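Local coordinates for Iron(III) ABC transporter, periplasmic iron-compound-binding protein (Vibrio cholerae, PDB 3TEF) that binds catecholate siderophores in the periplasm and probably hands their iron(III) complexes to an inner-membrane ABC transporter for iron uptake, at residues Gln20-Ile25 / Phe36-Val41; Pro80-Ile85 / Pro101-Ala106. All blocks are in the same frame, centred on the assembly; numbering follows the deposited sequence.

Contact 1: Gln20-Ile25 / Phe36-Val41; sequences QRVVVI and FGIEPV
Ile38, Pro40 and Val41 run nearly at right angles (94°) past the start of strand 22-25 as the chain returns from helix 27-35, in the first beta-alpha-beta crossover of the N-terminal parallel sheet. Gly37, at positive phi, ends that helix as the C-prime residue of a Schellman motif, with Ile38 N bonded to Ile33 O. Ile38 then turns inward, and its CG2 meets Val22 CG2 at 4.5 Å, a loose apolar touch; Phe128 of helix 113-128 packs on both residues. Glu39 contributes through its backbone: a water donates to Glu39 O and to Gln20 O and accepts from Val22 N, so one water bridges the two backbones through three hydrogen bonds. Pro40 lies close against the strand. Pro40 CB sits 3.3 Å from Val22 O and 3.9 Å from CG2 of Val24, whose side chain also packs on Ala29, Leu30 and Ile33 of helix 27-35. At Val41 the backbone finally pairs: Val41 N donates to Val22 O at 2.8 Å (158°), just before strand 42-43 takes up its parallel place and Ala42 bonds to Val24. The two methyls of Val41 have different neighbours. Val41 CG2, held between its own backbone N and carbonyl carbon, reaches Val23 CG2 at 4.0 Å. CG1 points to Arg21, whose chain bends at chi3 (62°) and whose NE is bonded to Gln78 O; Val41 CG1 lies over one face of the guanidinium, toward its rim, 3.9 Å from NH1 of Arg21.

Contact 2: Pro80-Ile85 / Pro101-Ala106; sequences PDLIVI and PTIVFA
Ile83 and Ile85 face Thr102, Ile103 and Val104 across a parallel strand pair, the two ends of a beta-alpha-beta unit whose connecting helix is 93-99. Four backbone bonds join them. Ile83 N donates to Pro101 O at 2.9 Å, almost straight at 170°; Ile83 O takes the N-H of Ile103, Ile103 O that of Ile85, and Ile85 O that of Phe105 N at 2.7 Å. The last three donors approach nearly along the C=O axis. Ile83 and Ile85 therefore spend both N-H and C=O on segment 101-106, whereas Leu82 and Val84 turn theirs to Arg21, Val23 and Ile25 on the other side. The carbonyls also meet CA hydrogens, the shortest being Thr102 CA to Ile83 O at 3.1 Å. On the far edge Thr102 O is held by the hydroxyls of Thr13 and Tyr93, and Thr102 OG1 is bonded to Ala100 O. Thr102 OG1, beside its own backbone N (chi1 -61°), also lies 3.6 Å from Ile83 CB. On the same face Ile85 CG1 meets Val104 CG2 at 3.8 Å. The opposite face carries Leu82, Val84 and Ile103. Leu82 CD1 reaches across to Ile103 CD1 at 3.9 Å and comes within 3.4 Å of Pro101 O, and Val84 CG1 touches Phe105 CB. This second face is roofed by helices: Val84 and Phe105 rest on helix 27-35, Phe105 and Leu82 on helix 113-128, while strand 11-16 packs against Leu82, Pro101 and Ile103.

After the hairpin of strands 3-8 and 11-16, the chain enters strand 22-25, and contact 1 closes the loop through helix 27-35, leading into strand 42-43. A longer excursion through helix 72-77 brings it back to strand 82-85, and the loop containing helix 93-99 is closed by contact 2. The two loops follow one another without nesting or crossing. They are joined laterally, since strands 22-25 and 82-85 are neighbours: Arg21 O lies 2.7 Å from Asp81 N, and Ile25 N lies 2.9 Å from Val84 O. With that pairing they give the 2-1-3-4 order of the parallel sheet in the N-terminal lobe, contact 1 toward one edge strand and contact 2 at the other.

Contact 1: Gln20-Ile25 / Phe36-Val41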
ATOM      1  N   GLN A  20       1.052   6.552 -24.523  1.00 30.70           N
ATOM      2  CA  GLN A  20       2.470   6.327 -24.781  1.00 31.12           C
ATOM      3  C   GLN A  20       3.374   6.991 -23.755  1.00 29.75           C
ATOM      4  O   GLN A  20       4.449   6.476 -23.432  1.00 31.49           O
ATOM      5  CB  GLN A  20       2.830   6.791 -26.195  1.00 34.56           C
ATOM      6  CG  GLN A  20       2.159   5.965 -27.283  1.00 38.38           C
ATOM      7  CD  GLN A  20       2.431   4.478 -27.122  1.00 43.93           C
ATOM      8  OE1 GLN A  20       1.520   3.687 -26.855  1.00 48.92           O
ATOM      9  NE2 GLN A  20       3.691   4.091 -27.281  1.00 44.68           N
ATOM     10  N   ARG A  21       2.937   8.136 -23.251  1.00 26.57           N
ATOM     11  CA  ARG A  21       3.705   8.901 -22.274  1.00 26.54           C
ATOM     12  C   ARG A  21       2.951   8.926 -20.947  1.00 25.70           C
ATOM     13  O   ARG A  21       1.911   9.571 -20.817  1.00 26.18           O
ATOM     14  CB  ARG A  21       3.960  10.324 -22.787  1.00 29.54           C
ATOM     15  CG  ARG A  21       4.742  10.368 -24.105  1.00 32.48           C
ATOM     16  CD  ARG A  21       5.026  11.799 -24.542  1.00 27.67           C
ATOM     17  NE  ARG A  21       5.853  12.485 -23.556  1.00 31.08           N
ATOM     18  CZ  ARG A  21       7.167  12.316 -23.431  1.00 31.83           C
ATOM     19  NH1 ARG A  21       7.816  11.470 -24.231  1.00 32.44           N
ATOM     20  NH2 ARG A  21       7.829  12.986 -22.502  1.00 32.51           N
ATOM     21  N   VAL A  22       3.467   8.189 -19.975  1.00 24.68           N
ATOM     22  CA  VAL A  22       2.805   8.045 -18.685  1.00 23.71           C
ATOM     23  C   VAL A  22       3.672   8.664 -17.596  1.00 21.89           C
ATOM     24  O   VAL A  22       4.862   8.366 -17.494  1.00 22.13           O
ATOM     25  CB  VAL A  22       2.577   6.560 -18.344  1.00 23.15           C
ATOM     26  CG1 VAL A  22       1.847   6.417 -17.010  1.00 22.61           C
ATOM     27  CG2 VAL A  22       1.814   5.882 -19.464  1.00 22.94           C
ATOM     28  N   VAL A  23       3.066   9.527 -16.788  1.00 20.70           N
ATOM     29  CA  VAL A  23       3.725  10.114 -15.628  1.00 19.38           C
ATOM     30  C   VAL A  23       3.127   9.432 -14.403  1.00 20.04           C
ATOM     31  O   VAL A  23       1.907   9.258 -14.319  1.00 21.70           O
ATOM     32  CB  VAL A  23       3.458  11.634 -15.567  1.00 24.14           C
ATOM     33  CG1 VAL A  23       3.856  12.222 -14.209  1.00 24.30           C
ATOM     34  CG2 VAL A  23       4.185  12.332 -16.694  1.00 24.07           C
ATOM     35  N   VAL A  24       3.975   9.033 -13.459  1.00 18.79           N
ATOM     36  CA  VAL A  24       3.493   8.308 -12.292  1.00 18.34           C
ATOM     37  C   VAL A  24       3.943   8.979 -10.997  1.00 22.10           C
ATOM     38  O   VAL A  24       5.145   9.209 -10.780  1.00 21.92           O
ATOM     39  CB  VAL A  24       3.974   6.832 -12.302  1.00 19.05           C
ATOM     40  CG1 VAL A  24       3.368   6.079 -11.130  1.00 20.28           C
ATOM     41  CG2 VAL A  24       3.607   6.154 -13.619  1.00 19.52           C
ATOM     42  N   ILE A  25       2.975   9.286 -10.135  1.00 18.41           N
ATOM     43  CA  ILE A  25       3.280   9.760  -8.792  1.00 19.04           C
ATOM     44  C   ILE A  25       2.789   8.708  -7.792  1.00 19.71           C
ATOM     45  O   ILE A  25       1.651   8.247  -7.883  1.00 20.24           O
ATOM     46  CB  ILE A  25       2.599  11.101  -8.520  1.00 19.77           C
ATOM     47  CG1 ILE A  25       3.193  12.157  -9.463  1.00 21.07           C
ATOM     48  CG2 ILE A  25       2.823  11.509  -7.073  1.00 20.42           C
ATOM     49  CD1 ILE A  25       2.452  13.484  -9.446  1.00 25.33           C
ATOM     50  N   PHE A  36       3.775  -4.608 -14.653  1.00 24.14           N
ATOM     51  CA  PHE A  36       3.014  -5.027 -15.829  1.00 27.33           C
ATOM     52  C   PHE A  36       3.702  -4.619 -17.138  1.00 30.92           C
ATOM     53  O   PHE A  36       3.145  -4.779 -18.223  1.00 32.09           O
ATOM     54  CB  PHE A  36       1.558  -4.529 -15.760  1.00 29.59           C
ATOM     55  CG  PHE A  36       0.697  -5.319 -14.806  1.00 28.57           C
ATOM     56  CD1 PHE A  36       0.567  -6.695 -14.955  1.00 32.62           C
ATOM     57  CD2 PHE A  36       0.019  -4.696 -13.771  1.00 27.07           C
ATOM     58  CE1 PHE A  36      -0.216  -7.427 -14.078  1.00 31.17           C
ATOM     59  CE2 PHE A  36      -0.757  -5.419 -12.889  1.00 26.92           C
ATOM     60  CZ  PHE A  36      -0.882  -6.786 -13.046  1.00 29.46           C
ATOM     61  N   GLY A  37       4.925  -4.107 -17.024  1.00 27.69           N
ATOM     62  CA  GLY A  37       5.779  -3.924 -18.181  1.00 31.10           C
ATOM     63  C   GLY A  37       5.705  -2.577 -18.864  1.00 27.68           C
ATOM     64  O   GLY A  37       6.173  -2.421 -19.987  1.00 30.71           O
ATOM     65  N   ILE A  38       5.119  -1.596 -18.185  1.00 26.18           N
ATOM     66  CA  ILE A  38       5.002  -0.249 -18.741  1.00 24.87           C
ATOM     67  C   ILE A  38       6.123   0.646 -18.214  1.00 26.24           C
ATOM     68  O   ILE A  38       6.435   0.597 -17.029  1.00 28.94           O
ATOM     69  CB  ILE A  38       3.646   0.384 -18.352  1.00 26.84           C
ATOM     70  CG1 ILE A  38       2.470  -0.495 -18.815  1.00 31.05           C
ATOM     71  CG2 ILE A  38       3.558   1.815 -18.866  1.00 26.51           C
ATOM     72  CD1 ILE A  38       2.449  -0.778 -20.309  1.00 34.07           C
ATOM     73  N   GLU A  39       6.728   1.463 -19.079  1.00 25.00           N
ATOM     74  CA  GLU A  39       7.812   2.336 -18.636  1.00 27.91           C
ATOM     75  C   GLU A  39       7.397   3.802 -18.714  1.00 24.71           C
ATOM     76  O   GLU A  39       7.166   4.320 -19.796  1.00 26.89           O
ATOM     77  CB  GLU A  39       9.087   2.123 -19.457  1.00 32.50           C
ATOM     78  CG  GLU A  39      10.282   2.894 -18.902  1.00 33.32           C
ATOM     79  CD  GLU A  39      11.523   2.764 -19.754  1.00 40.39           C
ATOM     80  OE1 GLU A  39      11.463   2.069 -20.792  1.00 45.30           O
ATOM     81  OE2 GLU A  39      12.559   3.352 -19.380  1.00 42.15           O
ATOM     82  N   PRO A  40       7.333   4.473 -17.560  1.00 23.31           N
ATOM     83  CA  PRO A  40       6.873   5.869 -17.498  1.00 24.61           C
ATOM     84  C   PRO A  40       7.939   6.827 -18.006  1.00 25.26           C
ATOM     85  O   PRO A  40       9.116   6.443 -18.101  1.00 27.20           O
ATOM     86  CB  PRO A  40       6.672   6.103 -16.004  1.00 22.63           C
ATOM     87  CG  PRO A  40       7.690   5.188 -15.363  1.00 28.10           C
ATOM     88  CD  PRO A  40       7.697   3.941 -16.234  1.00 24.00           C
ATOM     89  N   VAL A  41       7.529   8.047 -18.327  1.00 22.62           N
ATOM     90  CA  VAL A  41       8.444   9.078 -18.787  1.00 25.84           C
ATOM     91  C   VAL A  41       8.914  10.014 -17.672  1.00 29.17           C
ATOM     92  O   VAL A  41       9.914  10.716 -17.834  1.00 29.64           O
ATOM     93  CB  VAL A  41       7.849   9.918 -19.943  1.00 24.22           C
ATOM     94  CG1 VAL A  41       7.540   9.034 -21.146  1.00 28.52           C
ATOM     95  CG2 VAL A  41       6.609  10.682 -19.487  1.00 26.58           C
TER
HETATM   96  O   HOH W   1       5.371   6.228 -20.833  1.00 26.87           O

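Contact 2: Pro80-Ile85 / Pro101-Ala106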
ATOM      1  N   PRO A  80       2.288  14.466 -20.923  1.00 24.92           N
ATOM      2  CA  PRO A  80       1.775  13.123 -20.660  1.00 24.10           C
ATOM      3  C   PRO A  80       0.476  12.826 -21.396  1.00 24.77           C
ATOM      4  O   PRO A  80      -0.349  13.730 -21.632  1.00 26.64           O
ATOM      5  CB  PRO A  80       1.541  13.127 -19.145  1.00 25.83           C
ATOM      6  CG  PRO A  80       1.355  14.548 -18.785  1.00 25.00           C
ATOM      7  CD  PRO A  80       2.181  15.352 -19.752  1.00 28.48           C
ATOM      8  N   ASP A  81       0.304  11.561 -21.764  1.00 24.80           N
ATOM      9  CA  ASP A  81      -0.971  11.086 -22.272  1.00 27.05           C
ATOM     10  C   ASP A  81      -1.809  10.582 -21.101  1.00 27.02           C
ATOM     11  O   ASP A  81      -3.029  10.512 -21.188  1.00 24.93           O
ATOM     12  CB  ASP A  81      -0.768   9.977 -23.302  1.00 28.73           C
ATOM     13  CG  ASP A  81       0.047  10.437 -24.493  1.00 35.42           C
ATOM     14  OD1 ASP A  81      -0.431  11.323 -25.227  1.00 35.83           O
ATOM     15  OD2 ASP A  81       1.168   9.919 -24.695  1.00 35.27           O
ATOM     16  N   LEU A  82      -1.141  10.238 -20.003  1.00 23.18           N
ATOM     17  CA  LEU A  82      -1.816   9.740 -18.803  1.00 21.01           C
ATOM     18  C   LEU A  82      -0.970  10.060 -17.576  1.00 21.90           C
ATOM     19  O   LEU A  82       0.242   9.882 -17.594  1.00 24.51           O
ATOM     20  CB  LEU A  82      -2.040   8.232 -18.893  1.00 24.56           C
ATOM     21  CG  LEU A  82      -2.535   7.540 -17.611  1.00 20.75           C
ATOM     22  CD1 LEU A  82      -3.931   8.058 -17.220  1.00 23.50           C
ATOM     23  CD2 LEU A  82      -2.502   5.992 -17.754  1.00 22.84           C
ATOM     24  N   ILE A  83      -1.615  10.550 -16.522  1.00 19.36           N
ATOM     25  CA  ILE A  83      -0.978  10.703 -15.223  1.00 18.78           C
ATOM     26  C   ILE A  83      -1.644   9.717 -14.248  1.00 20.87           C
ATOM     27  O   ILE A  83      -2.859   9.709 -14.090  1.00 21.40           O
ATOM     28  CB  ILE A  83      -1.157  12.113 -14.679  1.00 20.74           C
ATOM     29  CG1 ILE A  83      -0.565  13.130 -15.654  1.00 19.36           C
ATOM     30  CG2 ILE A  83      -0.534  12.248 -13.297  1.00 20.76           C
ATOM     31  CD1 ILE A  83      -1.072  14.551 -15.435  1.00 21.86           C
ATOM     32  N   VAL A  84      -0.847   8.862 -13.621  1.00 18.72           N
ATOM     33  CA  VAL A  84      -1.369   7.968 -12.582  1.00 18.13           C
ATOM     34  C   VAL A  84      -0.825   8.381 -11.222  1.00 20.18           C
ATOM     35  O   VAL A  84       0.393   8.483 -11.047  1.00 21.41           O
ATOM     36  CB  VAL A  84      -0.966   6.513 -12.830  1.00 20.28           C
ATOM     37  CG1 VAL A  84      -1.536   5.624 -11.729  1.00 19.39           C
ATOM     38  CG2 VAL A  84      -1.429   6.066 -14.205  1.00 23.04           C
ATOM     39  N   ILE A  85      -1.708   8.621 -10.258  1.00 19.16           N
ATOM     40  CA  ILE A  85      -1.259   9.044  -8.932  1.00 18.22           C
ATOM     41  C   ILE A  85      -1.762   8.114  -7.829  1.00 19.35           C
ATOM     42  O   ILE A  85      -2.800   7.480  -7.965  1.00 19.75           O
ATOM     43  CB  ILE A  85      -1.643  10.518  -8.617  1.00 18.50           C
ATOM     44  CG1 ILE A  85      -3.150  10.650  -8.370  1.00 18.83           C
ATOM     45  CG2 ILE A  85      -1.221  11.438  -9.754  1.00 19.66           C
ATOM     46  CD1 ILE A  85      -3.582  12.052  -8.098  1.00 19.95           C
ATOM     47  N   PRO A 101      -5.440  13.349 -18.867  1.00 21.42           N
ATOM     48  CA  PRO A 101      -6.251  12.374 -18.139  1.00 20.68           C
ATOM     49  C   PRO A 101      -5.447  11.819 -16.976  1.00 22.67           C
ATOM     50  O   PRO A 101      -4.290  11.393 -17.145  1.00 23.49           O
ATOM     51  CB  PRO A 101      -6.521  11.297 -19.189  1.00 24.95           C
ATOM     52  CG  PRO A 101      -6.494  12.063 -20.484  1.00 26.95           C
ATOM     53  CD  PRO A 101      -5.389  13.061 -20.308  1.00 25.53           C
ATOM     54  N   THR A 102      -6.068  11.829 -15.804  1.00 22.47           N
ATOM     55  CA  THR A 102      -5.415  11.417 -14.568  1.00 22.37           C
ATOM     56  C   THR A 102      -6.262  10.343 -13.886  1.00 23.45           C
ATOM     57  O   THR A 102      -7.494  10.419 -13.866  1.00 21.37           O
ATOM     58  CB  THR A 102      -5.230  12.634 -13.626  1.00 22.56           C
ATOM     59  OG1 THR A 102      -4.404  13.613 -14.275  1.00 22.62           O
ATOM     60  CG2 THR A 102      -4.591  12.221 -12.314  1.00 21.36           C
ATOM     61  N   ILE A 103      -5.606   9.321 -13.357  1.00 21.75           N
ATOM     62  CA  ILE A 103      -6.307   8.264 -12.647  1.00 20.66           C
ATOM     63  C   ILE A 103      -5.672   8.090 -11.294  1.00 21.30           C
ATOM     64  O   ILE A 103      -4.437   8.141 -11.167  1.00 21.84           O
ATOM     65  CB  ILE A 103      -6.211   6.935 -13.409  1.00 27.41           C
ATOM     66  CG1 ILE A 103      -7.030   7.002 -14.698  1.00 24.11           C
ATOM     67  CG2 ILE A 103      -6.657   5.751 -12.537  1.00 29.44           C
ATOM     68  CD1 ILE A 103      -6.739   5.833 -15.643  1.00 27.17           C
ATOM     69  N   VAL A 104      -6.504   7.872 -10.281  1.00 18.40           N
ATOM     70  CA  VAL A 104      -6.000   7.559  -8.951  1.00 18.85           C
ATOM     71  C   VAL A 104      -5.910   6.049  -8.765  1.00 19.81           C
ATOM     72  O   VAL A 104      -6.821   5.307  -9.127  1.00 18.73           O
ATOM     73  CB  VAL A 104      -6.848   8.188  -7.832  1.00 18.73           C
ATOM     74  CG1 VAL A 104      -6.379   7.683  -6.467  1.00 22.74           C
ATOM     75  CG2 VAL A 104      -6.766   9.695  -7.901  1.00 17.60           C
ATOM     76  N   PHE A 105      -4.780   5.602  -8.226  1.00 19.71           N
ATOM     77  CA  PHE A 105      -4.490   4.181  -8.042  1.00 16.84           C
ATOM     78  C   PHE A 105      -4.371   3.966  -6.545  1.00 19.11           C
ATOM     79  O   PHE A 105      -3.411   4.427  -5.912  1.00 18.83           O
ATOM     80  CB  PHE A 105      -3.167   3.835  -8.774  1.00 18.32           C
ATOM     81  CG  PHE A 105      -2.781   2.372  -8.720  1.00 20.14           C
ATOM     82  CD1 PHE A 105      -3.222   1.484  -9.699  1.00 18.66           C
ATOM     83  CD2 PHE A 105      -1.938   1.897  -7.715  1.00 19.80           C
ATOM     84  CE1 PHE A 105      -2.867   0.144  -9.667  1.00 19.10           C
ATOM     85  CE2 PHE A 105      -1.583   0.542  -7.673  1.00 17.40           C
ATOM     86  CZ  PHE A 105      -2.051  -0.327  -8.655  1.00 20.58           C
ATOM     87  N   ALA A 106      -5.367   3.310  -5.952  1.00 19.46           N
ATOM     88  CA  ALA A 106      -5.425   3.272  -4.499  1.00 19.88           C
ATOM     89  C   ALA A 106      -6.350   2.187  -3.984  1.00 19.49           C
ATOM     90  O   ALA A 106      -7.290   1.779  -4.673  1.00 24.54           O
ATOM     91  CB  ALA A 106      -5.890   4.656  -3.959  1.00 20.83           C
TER